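PDB 5D8D: D-alanine--D-alanine ligase from Acinetobacter baumannii ACICU, which catalyses the ATP-dependent joining of two D-alanine molecules into D-alanyl-D-alanine, a building block for bacterial cell-wall peptidoglycan. Local coordinates for the interface of chains A and B. Sequence-based numbering; all coordinates share one arbitrary frame. Chains: chain A/B, D-alanine--D-alanine ligase.

The interface of chains A and B. Residues chain A 96, 102, 105-106; chain B 96, 102, 105-106.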
loop_
_atom_site.group_PDB
_atom_site.type_symbol
_atom_site.label_atom_id
_atom_site.label_comp_id
_atom_site.label_asym_id
_atom_site.label_seq_id
_atom_site.Cartn_x
_atom_site.Cartn_y
_atom_site.Cartn_z
ATOM N N ILE A 96 -1.578 -2.071 2.170
ATOM C CA ILE A 96 -1.223 -1.973 3.606
ATOM C C ILE A 96 -1.716 -3.207 4.421
ATOM O O ILE A 96 -0.929 -3.846 5.158
ATOM C CB ILE A 96 -1.748 -0.686 4.278
ATOM C CG1 ILE A 96 -1.116 0.567 3.650
ATOM C CG2 ILE A 96 -1.422 -0.740 5.766
ATOM C CD1 ILE A 96 -1.827 1.878 3.978
ATOM N N LYS A 102 3.270 -3.090 8.371
ATOM C CA LYS A 102 2.827 -1.772 7.878
ATOM C C LYS A 102 1.482 -1.391 8.426
ATOM O O LYS A 102 1.250 -0.226 8.718
ATOM C CB LYS A 102 2.861 -1.663 6.347
ATOM C CG LYS A 102 4.283 -1.654 5.807
ATOM C CD LYS A 102 4.333 -1.274 4.352
ATOM C CE LYS A 102 5.762 -1.291 3.832
ATOM N NZ LYS A 102 6.262 -2.659 3.604
ATOM N N GLN A 105 2.274 -0.144 12.015
ATOM C CA GLN A 105 2.881 1.163 11.995
ATOM C C GLN A 105 1.809 2.182 11.745
ATOM O O GLN A 105 1.741 3.180 12.452
ATOM C CB GLN A 105 3.957 1.251 10.950
ATOM C CG GLN A 105 5.119 0.317 11.220
ATOM C CD GLN A 105 6.115 0.148 10.080
ATOM O OE1 GLN A 105 7.281 -0.139 10.338
ATOM N NE2 GLN A 105 5.681 0.299 8.832
ATOM N N ILE A 106 0.933 1.937 10.776
ATOM C CA ILE A 106 -0.236 2.817 10.622
ATOM C C ILE A 106 -1.048 2.947 11.921
ATOM O O ILE A 106 -1.515 4.057 12.284
ATOM C CB ILE A 106 -1.179 2.375 9.497
ATOM C CG1 ILE A 106 -0.475 2.357 8.129
ATOM C CG2 ILE A 106 -2.384 3.305 9.417
ATOM C CD1 ILE A 106 0.236 3.627 7.743
ATOM N N ILE B 96 1.305 3.583 -1.274
ATOM C CA ILE B 96 1.629 4.287 -0.065
ATOM C C ILE B 96 2.322 5.608 -0.375
ATOM O O ILE B 96 1.930 6.651 0.172
ATOM C CB ILE B 96 2.487 3.429 0.854
ATOM C CG1 ILE B 96 1.638 2.249 1.365
ATOM C CG2 ILE B 96 3.032 4.275 2.009
ATOM C CD1 ILE B 96 2.446 1.119 1.960
ATOM N N LYS B 102 0.286 8.630 4.994
ATOM C CA LYS B 102 0.494 7.188 5.221
ATOM C C LYS B 102 1.976 6.976 5.197
ATOM O O LYS B 102 2.490 6.273 6.036
ATOM C CB LYS B 102 -0.182 6.253 4.169
ATOM C CG LYS B 102 -1.691 6.140 4.263
ATOM C CD LYS B 102 -2.156 5.420 5.523
ATOM C CE LYS B 102 -3.107 6.297 6.333
ATOM N NZ LYS B 102 -4.427 6.506 5.672
ATOM N N GLN B 105 3.295 8.346 8.493
ATOM C CA GLN B 105 2.908 7.330 9.487
ATOM C C GLN B 105 3.866 6.172 9.488
ATOM O O GLN B 105 4.344 5.793 10.546
ATOM C CB GLN B 105 1.455 6.822 9.322
ATOM C CG GLN B 105 0.485 7.625 10.178
ATOM C CD GLN B 105 -0.967 7.565 9.753
ATOM O OE1 GLN B 105 -1.319 7.221 8.614
ATOM N NE2 GLN B 105 -1.837 7.908 10.690
ATOM N N ILE B 106 4.197 5.622 8.325
ATOM C CA ILE B 106 5.004 4.410 8.377
ATOM C C ILE B 106 6.413 4.791 8.864
ATOM O O ILE B 106 7.080 4.027 9.607
ATOM C CB ILE B 106 4.926 3.471 7.113
ATOM C CG1 ILE B 106 6.217 3.463 6.330
ATOM C CG2 ILE B 106 3.691 3.648 6.220
ATOM C CD1 ILE B 106 7.128 2.365 6.785
#
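A:Ile106 and B:Ile106 meet near the two-fold axis of this homodimeric patch, where helix 100-108 of one ATP-grasp ligase chain packs against helix 100-109 of the other and the 91-97 helices pair farther along the axis. Bacterial D-Ala-D-Ala ligases are typically dimers, so the pairing is probably the biological one. The aliphatic contacts centre on the tip of A:Ile106. A:Ile106 CD1 lies 3.8 Å from the CG2 branch of B:Ile106 and 3.7 Å from CD of B:Lys102, whose chain it meets nearly at a right angle. A:Ile106 CD1 also reaches CB of B:Gln105, at 3.8 Å. The two Ile106 side chains differ locally within the two-fold pair: in A:Ile106 the CG1 arm stands beside the backbone N (chi1 -60°), whereas B:Ile106 has chi1 111°, off any staggered position, with CG2 nearly eclipsing the backbone N and the CG1 arm turned toward A:Gln105, a strained and doubtful conformation. Farther along the axis, A:Ile96 and B:Ile96 touch through their CG1 methylenes, 4.0 Å apart. Each Ile96 also uses its CD1 against the opposite Lys102: A:Ile96 CD1 lies 3.9 Å from B:Lys102 CD, and B:Ile96 CD1 is equally far from A:Lys102 CD. The lysines thus contribute their methylenes to the apolar layer. A:Lys102 stays extended until a bend at chi4, while B:Lys102 folds from chi2 onward, so that its CD lies against both A:Ile96 CD1 and A:Ile106 CD1. The glutamines border the layer with amide groups against aliphatic carbon. NE2 of A:Gln105, ending an extended chain, presses on the doubtfully placed B:Ile106 CD1 at 3.2 Å, with B:Ile106 CB at 3.7 Å, and the amide oxygen OE1 of B:Gln105 lies 4.0 Å from A:Ile106 CD1.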